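Local coordinates for acetyltransferase (Escherichia coli, PDB 7BYY), which acetylates aminoacyl-tRNAs as a GNAT-family toxin, glycyl-tRNA(Gly) probably among them, with acetyl-CoA as the likely acetyl donor, at residues P25-F30 with S44-V49; S84-G89 with V156-T161. The protein carries 1 engineered substitution. All blocks are in the same frame, centred on the assembly; numbering follows the deposited sequence.

Contact 1. Residues P25-F30 with S44-V49; sequences PGQKQF and SLKKSV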
ATOM      1  N   PRO A  25      19.831  15.060 -16.039  1.00 39.42           N
ATOM      2  CA  PRO A  25      21.230  14.801 -16.401  1.00 40.93           C
ATOM      3  C   PRO A  25      21.804  13.665 -15.569  1.00 42.00           C
ATOM      4  O   PRO A  25      21.596  13.592 -14.355  1.00 40.29           O
ATOM      5  CB  PRO A  25      21.930  16.131 -16.092  1.00 40.81           C
ATOM      6  CG  PRO A  25      20.860  17.150 -16.162  1.00 40.97           C
ATOM      7  CD  PRO A  25      19.599  16.473 -15.698  1.00 39.32           C
ATOM      8  N   GLY A  26      22.523  12.767 -16.238  1.00 43.59           N
ATOM      9  CA  GLY A  26      23.082  11.597 -15.599  1.00 42.80           C
ATOM     10  C   GLY A  26      22.150  10.411 -15.503  1.00 43.76           C
ATOM     11  O   GLY A  26      22.607   9.314 -15.164  1.00 47.19           O
ATOM     12  N   GLN A  27      20.861  10.584 -15.800  1.00 42.93           N
ATOM     13  CA  GLN A  27      19.919   9.476 -15.692  1.00 41.13           C
ATOM     14  C   GLN A  27      20.183   8.408 -16.751  1.00 43.70           C
ATOM     15  O   GLN A  27      20.023   7.211 -16.485  1.00 40.40           O
ATOM     16  CB  GLN A  27      18.488  10.003 -15.800  1.00 40.55           C
ATOM     17  CG  GLN A  27      17.420   8.928 -15.767  1.00 40.16           C
ATOM     18  CD  GLN A  27      16.020   9.505 -15.697  1.00 40.34           C
ATOM     19  OE1 GLN A  27      15.834  10.683 -15.383  1.00 39.94           O
ATOM     20  NE2 GLN A  27      15.022   8.672 -15.982  1.00 39.48           N
ATOM     21  N   LYS A  28      20.597   8.820 -17.954  1.00 49.70           N
ATOM     22  CA  LYS A  28      20.818   7.868 -19.040  1.00 52.14           C
ATOM     23  C   LYS A  28      22.028   6.974 -18.804  1.00 55.37           C
ATOM     24  O   LYS A  28      22.164   5.949 -19.480  1.00 53.95           O
ATOM     25  CB  LYS A  28      20.985   8.605 -20.369  1.00 51.73           C
ATOM     26  CG  LYS A  28      19.678   8.974 -21.041  1.00 50.71           C
ATOM     27  CD  LYS A  28      19.909   9.885 -22.237  1.00 52.94           C
ATOM     28  CE  LYS A  28      20.822   9.237 -23.267  1.00 54.76           C
ATOM     29  NZ  LYS A  28      21.080  10.140 -24.424  1.00 54.72           N
ATOM     30  N   GLN A  29      22.932   7.356 -17.900  1.00 62.70           N
ATOM     31  CA  GLN A  29      24.050   6.494 -17.533  1.00 66.34           C
ATOM     32  C   GLN A  29      24.016   6.110 -16.057  1.00 65.36           C
ATOM     33  O   GLN A  29      23.908   4.922 -15.743  1.00 66.13           O
ATOM     34  CB  GLN A  29      25.366   7.180 -17.922  1.00 70.12           C
ATOM     35  CG  GLN A  29      25.259   7.921 -19.258  1.00 75.30           C
ATOM     36  CD  GLN A  29      26.574   7.998 -20.005  1.00 82.55           C
ATOM     37  OE1 GLN A  29      26.699   7.483 -21.119  1.00 86.26           O
ATOM     38  NE2 GLN A  29      27.564   8.648 -19.400  1.00 84.55           N
ATOM     39  N   PHE A  30      24.047   7.075 -15.140  1.00 64.38           N
ATOM     40  CA  PHE A  30      23.836   6.831 -13.710  1.00 63.09           C
ATOM     41  C   PHE A  30      24.700   5.675 -13.188  1.00 64.16           C
ATOM     42  O   PHE A  30      24.217   4.602 -12.834  1.00 67.44           O
ATOM     43  CB  PHE A  30      22.353   6.573 -13.424  1.00 56.95           C
ATOM     44  CG  PHE A  30      22.013   6.602 -11.963  1.00 52.01           C
ATOM     45  CD1 PHE A  30      21.947   7.804 -11.276  1.00 49.77           C
ATOM     46  CD2 PHE A  30      21.768   5.430 -11.273  1.00 49.62           C
ATOM     47  CE1 PHE A  30      21.638   7.829  -9.932  1.00 48.76           C
ATOM     48  CE2 PHE A  30      21.461   5.450  -9.930  1.00 48.50           C
ATOM     49  CZ  PHE A  30      21.395   6.650  -9.259  1.00 48.00           C
ATOM     50  N   SER A  44      14.829   1.138 -17.982  1.00 46.10           N
ATOM     51  CA  SER A  44      13.523   0.644 -17.566  1.00 48.01           C
ATOM     52  C   SER A  44      12.800   1.526 -16.558  1.00 45.54           C
ATOM     53  O   SER A  44      11.668   1.199 -16.182  1.00 43.40           O
ATOM     54  CB  SER A  44      13.661  -0.767 -16.979  1.00 52.28           C
ATOM     55  OG  SER A  44      12.475  -1.154 -16.303  1.00 53.46           O
ATOM     56  N   LEU A  45      13.406   2.627 -16.109  1.00 44.63           N
ATOM     57  CA  LEU A  45      12.790   3.418 -15.048  1.00 39.36           C
ATOM     58  C   LEU A  45      11.508   4.092 -15.525  1.00 41.50           C
ATOM     59  O   LEU A  45      10.506   4.115 -14.798  1.00 39.85           O
ATOM     60  CB  LEU A  45      13.781   4.460 -14.530  1.00 34.43           C
ATOM     61  CG  LEU A  45      13.188   5.543 -13.626  1.00 31.11           C
ATOM     62  CD1 LEU A  45      12.689   4.954 -12.309  1.00 29.93           C
ATOM     63  CD2 LEU A  45      14.194   6.654 -13.381  1.00 31.26           C
ATOM     64  N   LYS A  46      11.519   4.638 -16.743  1.00 43.09           N
ATOM     65  CA  LYS A  46      10.369   5.387 -17.238  1.00 42.26           C
ATOM     66  C   LYS A  46       9.140   4.497 -17.388  1.00 43.82           C
ATOM     67  O   LYS A  46       8.029   4.889 -17.012  1.00 41.92           O
ATOM     68  CB  LYS A  46      10.713   6.047 -18.574  1.00 43.12           C
ATOM     69  CG  LYS A  46      11.678   7.217 -18.475  1.00 43.10           C
ATOM     70  CD  LYS A  46      11.720   7.986 -19.782  1.00 49.62           C
ATOM     71  CE  LYS A  46      12.128   9.433 -19.569  1.00 54.26           C
ATOM     72  NZ  LYS A  46      11.788  10.288 -20.749  1.00 58.33           N
ATOM     73  N   LYS A  47       9.319   3.294 -17.932  1.00 47.08           N
ATOM     74  CA  LYS A  47       8.174   2.442 -18.221  1.00 49.37           C
ATOM     75  C   LYS A  47       7.643   1.737 -16.984  1.00 48.21           C
ATOM     76  O   LYS A  47       6.466   1.364 -16.950  1.00 48.26           O
ATOM     77  CB  LYS A  47       8.550   1.417 -19.280  1.00 54.93           C
ATOM     78  CG  LYS A  47       9.530   1.965 -20.286  1.00 62.95           C
ATOM     79  CD  LYS A  47      10.253   0.837 -20.993  1.00 67.49           C
ATOM     80  CE  LYS A  47       9.887   0.844 -22.471  1.00 70.21           C
ATOM     81  NZ  LYS A  47      10.740  -0.016 -23.314  1.00 71.90           N
ATOM     82  N   SER A  48       8.484   1.538 -15.970  1.00 48.12           N
ATOM     83  CA  SER A  48       8.010   0.888 -14.755  1.00 46.78           C
ATOM     84  C   SER A  48       6.969   1.746 -14.046  1.00 44.35           C
ATOM     85  O   SER A  48       5.884   1.264 -13.702  1.00 44.25           O
ATOM     86  CB  SER A  48       9.187   0.577 -13.831  1.00 44.02           C
ATOM     87  OG  SER A  48       9.949  -0.501 -14.341  1.00 44.50           O
ATOM     88  N   VAL A  49       7.276   3.026 -13.823  1.00 41.04           N
ATOM     89  CA  VAL A  49       6.320   3.885 -13.133  1.00 42.36           C
ATOM     90  C   VAL A  49       5.171   4.303 -14.041  1.00 44.71           C
ATOM     91  O   VAL A  49       4.100   4.666 -13.541  1.00 46.43           O
ATOM     92  CB  VAL A  49       7.009   5.123 -12.528  1.00 40.01           C
ATOM     93  CG1 VAL A  49       8.292   4.719 -11.810  1.00 40.58           C
ATOM     94  CG2 VAL A  49       7.293   6.162 -13.590  1.00 37.61           C
TER

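Contact 2. Residues S84-G89 with V156-T161; sequences SGVLQG and VQLSAT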
ATOM      1  N   SER A  84       8.252 -13.534  12.141  1.00 80.32           N
ATOM      2  CA  SER A  84       8.239 -13.990  13.530  1.00 83.87           C
ATOM      3  C   SER A  84       9.620 -13.873  14.161  1.00 86.28           C
ATOM      4  O   SER A  84      10.612 -14.372  13.621  1.00 85.95           O
ATOM      5  CB  SER A  84       7.759 -15.444  13.599  1.00 87.44           C
ATOM      6  OG  SER A  84       8.837 -16.358  13.460  1.00 90.38           O
ATOM      7  N   GLY A  85       9.672 -13.220  15.318  1.00 88.50           N
ATOM      8  CA  GLY A  85      10.914 -12.792  15.916  1.00 91.23           C
ATOM      9  C   GLY A  85      11.199 -11.313  15.752  1.00 91.45           C
ATOM     10  O   GLY A  85      12.109 -10.798  16.414  1.00 92.36           O
ATOM     11  N   VAL A  86      10.443 -10.616  14.897  1.00 90.61           N
ATOM     12  CA  VAL A  86      10.583  -9.179  14.693  1.00 87.53           C
ATOM     13  C   VAL A  86       9.284  -8.439  14.997  1.00 87.45           C
ATOM     14  O   VAL A  86       9.285  -7.427  15.704  1.00 87.32           O
ATOM     15  CB  VAL A  86      11.070  -8.855  13.261  1.00 83.96           C
ATOM     16  CG1 VAL A  86      11.278  -7.357  13.104  1.00 82.14           C
ATOM     17  CG2 VAL A  86      12.354  -9.608  12.952  1.00 83.21           C
ATOM     18  N   LEU A  87       8.165  -8.917  14.457  1.00 88.75           N
ATOM     19  CA  LEU A  87       6.862  -8.315  14.740  1.00 90.40           C
ATOM     20  C   LEU A  87       6.297  -8.997  15.978  1.00 96.79           C
ATOM     21  O   LEU A  87       5.848 -10.143  15.914  1.00 99.74           O
ATOM     22  CB  LEU A  87       5.917  -8.451  13.552  1.00 87.03           C
ATOM     23  CG  LEU A  87       5.834  -7.227  12.637  1.00 83.67           C
ATOM     24  CD1 LEU A  87       4.803  -7.442  11.544  1.00 82.20           C
ATOM     25  CD2 LEU A  87       5.524  -5.958  13.430  1.00 82.84           C
ATOM     26  N   GLN A  88       6.316  -8.300  17.108  1.00 99.08           N
ATOM     27  CA  GLN A  88       5.909  -8.921  18.356  1.00102.56           C
ATOM     28  C   GLN A  88       4.410  -8.763  18.558  1.00100.98           C
ATOM     29  O   GLN A  88       3.766  -7.859  18.008  1.00 98.75           O
ATOM     30  CB  GLN A  88       6.649  -8.294  19.530  1.00105.89           C
ATOM     31  CG  GLN A  88       8.182  -8.223  19.406  1.00108.59           C
ATOM     32  CD  GLN A  88       8.874  -9.495  18.914  1.00112.10           C
ATOM     33  OE1 GLN A  88       8.684  -9.960  17.784  1.00111.84           O
ATOM     34  NE2 GLN A  88       9.703 -10.057  19.780  1.00115.39           N
ATOM     35  N   GLY A  89       3.861  -9.648  19.377  1.00 99.90           N
ATOM     36  CA  GLY A  89       2.438  -9.621  19.632  1.00 97.56           C
ATOM     37  C   GLY A  89       1.674 -10.401  18.591  1.00 94.68           C
ATOM     38  O   GLY A  89       2.229 -10.964  17.644  1.00 93.77           O
ATOM     39  N   VAL A 156      16.597  -5.069  10.581  1.00 40.99           N
ATOM     40  CA  VAL A 156      17.077  -6.313  11.174  1.00 44.52           C
ATOM     41  C   VAL A 156      17.036  -7.398  10.105  1.00 47.51           C
ATOM     42  O   VAL A 156      16.029  -7.551   9.402  1.00 47.77           O
ATOM     43  CB  VAL A 156      16.245  -6.711  12.408  1.00 44.52           C
ATOM     44  CG1 VAL A 156      14.758  -6.602  12.115  1.00 42.91           C
ATOM     45  CG2 VAL A 156      16.594  -8.120  12.854  1.00 46.97           C
ATOM     46  N   GLN A 157      18.134  -8.138   9.973  1.00 48.85           N
ATOM     47  CA  GLN A 157      18.198  -9.192   8.972  1.00 47.05           C
ATOM     48  C   GLN A 157      17.380 -10.398   9.419  1.00 47.01           C
ATOM     49  O   GLN A 157      17.435 -10.813  10.580  1.00 48.96           O
ATOM     50  CB  GLN A 157      19.649  -9.599   8.720  1.00 47.19           C
ATOM     51  CG  GLN A 157      19.820 -10.588   7.582  1.00 50.26           C
ATOM     52  CD  GLN A 157      21.265 -10.757   7.167  1.00 52.49           C
ATOM     53  OE1 GLN A 157      22.114  -9.916   7.473  1.00 52.34           O
ATOM     54  NE2 GLN A 157      21.558 -11.854   6.475  1.00 54.57           N
ATOM     55  N   LEU A 158      16.614 -10.961   8.488  1.00 46.36           N
ATOM     56  CA  LEU A 158      15.729 -12.078   8.789  1.00 48.78           C
ATOM     57  C   LEU A 158      16.351 -13.437   8.507  1.00 53.69           C
ATOM     58  O   LEU A 158      15.955 -14.427   9.133  1.00 55.18           O
ATOM     59  CB  LEU A 158      14.425 -11.947   7.993  1.00 47.93           C
ATOM     60  CG  LEU A 158      13.644 -10.650   8.229  1.00 47.10           C
ATOM     61  CD1 LEU A 158      12.782 -10.303   7.020  1.00 45.13           C
ATOM     62  CD2 LEU A 158      12.795 -10.756   9.489  1.00 47.26           C
ATOM     63  N   SER A 159      17.316 -13.512   7.593  1.00 54.59           N
ATOM     64  CA  SER A 159      17.925 -14.783   7.230  1.00 57.18           C
ATOM     65  C   SER A 159      19.267 -14.513   6.567  1.00 59.28           C
ATOM     66  O   SER A 159      19.489 -13.441   5.999  1.00 57.09           O
ATOM     67  CB  SER A 159      17.013 -15.588   6.295  1.00 56.46           C
ATOM     68  OG  SER A 159      17.557 -16.865   6.013  1.00 61.62           O
ATOM     69  N   ALA A 160      20.160 -15.496   6.653  1.00 63.21           N
ATOM     70  CA  ALA A 160      21.462 -15.418   6.006  1.00 63.09           C
ATOM     71  C   ALA A 160      21.477 -16.057   4.623  1.00 67.04           C
ATOM     72  O   ALA A 160      22.539 -16.117   3.997  1.00 69.55           O
ATOM     73  CB  ALA A 160      22.528 -16.074   6.888  1.00 64.10           C
ATOM     74  N   THR A 161      20.312 -16.495   4.139  1.00 68.96           N
ATOM     75  CA  THR A 161      20.255 -17.170   2.816  1.00 72.13           C
ATOM     76  C   THR A 161      19.767 -16.199   1.735  1.00 76.52           C
ATOM     77  O   THR A 161      18.635 -15.701   1.852  1.00 72.00           O
ATOM     78  CB  THR A 161      19.347 -18.403   2.873  1.00 69.93           C
ATOM     79  OG1 THR A 161      19.485 -19.002   4.163  1.00 69.52           O
ATOM     80  CG2 THR A 161      19.663 -19.418   1.798  1.00 70.69           C
TER

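Contact 1. Residues P25-F30 with S44-V49
Q27 reaches from its loop to L45, on the helix that follows. Q27 CB is directed at the helix but is still 6.0 Å from L45 CD2. CG, set anti to the backbone N (chi1 177°), brings the chain closer, and the rest continues extended. Q27 CD comes to 4.1 Å from L45 CD2, and at the tip Q27 NE2 is 3.4 Å from the same methyl. The methyl sits over the face of the amide at its nitrogen end, leaving the amide plane to the polar partners. The two side chains cross at about a right angle. K46 lies at the border of the patch, where its CG comes to 4.4 Å from Q27 NE2.

Both ends of the amide are used: NE2 bonds to the hydroxyl of Y18 and OE1 takes the backbone N-H of Y24. K46 NZ is hydrogen-bonded to T23 OG1, earlier in the same loop, so K46 offers Q27 only its stem. Just before L45, S44 O accepts from both S48 N and S48 OG, a turn later in the helix, which reach it from opposite faces of its carbonyl plane; S48 OG is 3.0 Å away.

Q27 also packs on V41 and L67, where helix 35-50, its leading loop and strand 67-79 of the GNAT sheet meet. The chemistry is that of a buried amide whose polar atoms are satisfied by residues earlier in the same loop, leaving its flat face to leucine.

Contact 2. Residues S84-G89 with V156-T161
V86 holds CG1 anti to its backbone N (chi1 -177°), which leaves CG2 beside that nitrogen, and so offers both methyls to strand 156-157 and the loop that leaves it. V156 answers with CG1, placed between its own backbone N and carbonyl carbon (chi1 47°). The two valines meet tip to tip, V86 CG1 and V156 CG1 lying 3.7 Å apart. V156 CG1 also lies 3.9 Å from V86 CG2. L158 comes in differently: its side chain runs at about a right angle to that of V86, and its CD2 reaches 3.7 Å from V86 CG2. V86 thus meets V156, whose CB points at it, and L158, which brings only the end of its side chain over; Q157 between them turns its CB away.

Q157 NE2 donates to S159 O at 2.7 Å, within the same segment, along a nearly straight N-H line (171°), the acceptor lying in the amide plane while the donor stands above the plane of the carbonyl.

Strand 168-173 forms the backing. V156 and L158 are bonded to it through their backbones at F171 and P169, and V86 and L158 both rest on F171. The contact itself is made wholly of methyl groups near the surface. This is consistent with a loose apolar contact, shared with F171, between the loop after strand 67-79 and strand 156-157 with the loop that leaves it, in which dispersion and exclusion of water probably do the work.

Overall arrangement
From the N terminus the chain runs through strand 13-17 and its following loop, and contact 1 comes first: residues 25-30 meet 44-49 across a short closure that encloses the early turns of helix 35-50. After that the chain lays down strands 55-61 and 67-79 before residues 84-89 open contact 2. This second closure is much longer, taking in strands 94-105 and 137-142 with helices 114-132 and 147-151 before it shuts at 156-161. The two follow in series, neither nested nor crossed, on opposite sides of the chain's centre, their own centres about 33 Å apart. One fastens a helix to its leading loop; the other joins a loop to edge strand 156-157 of the GNAT sheet.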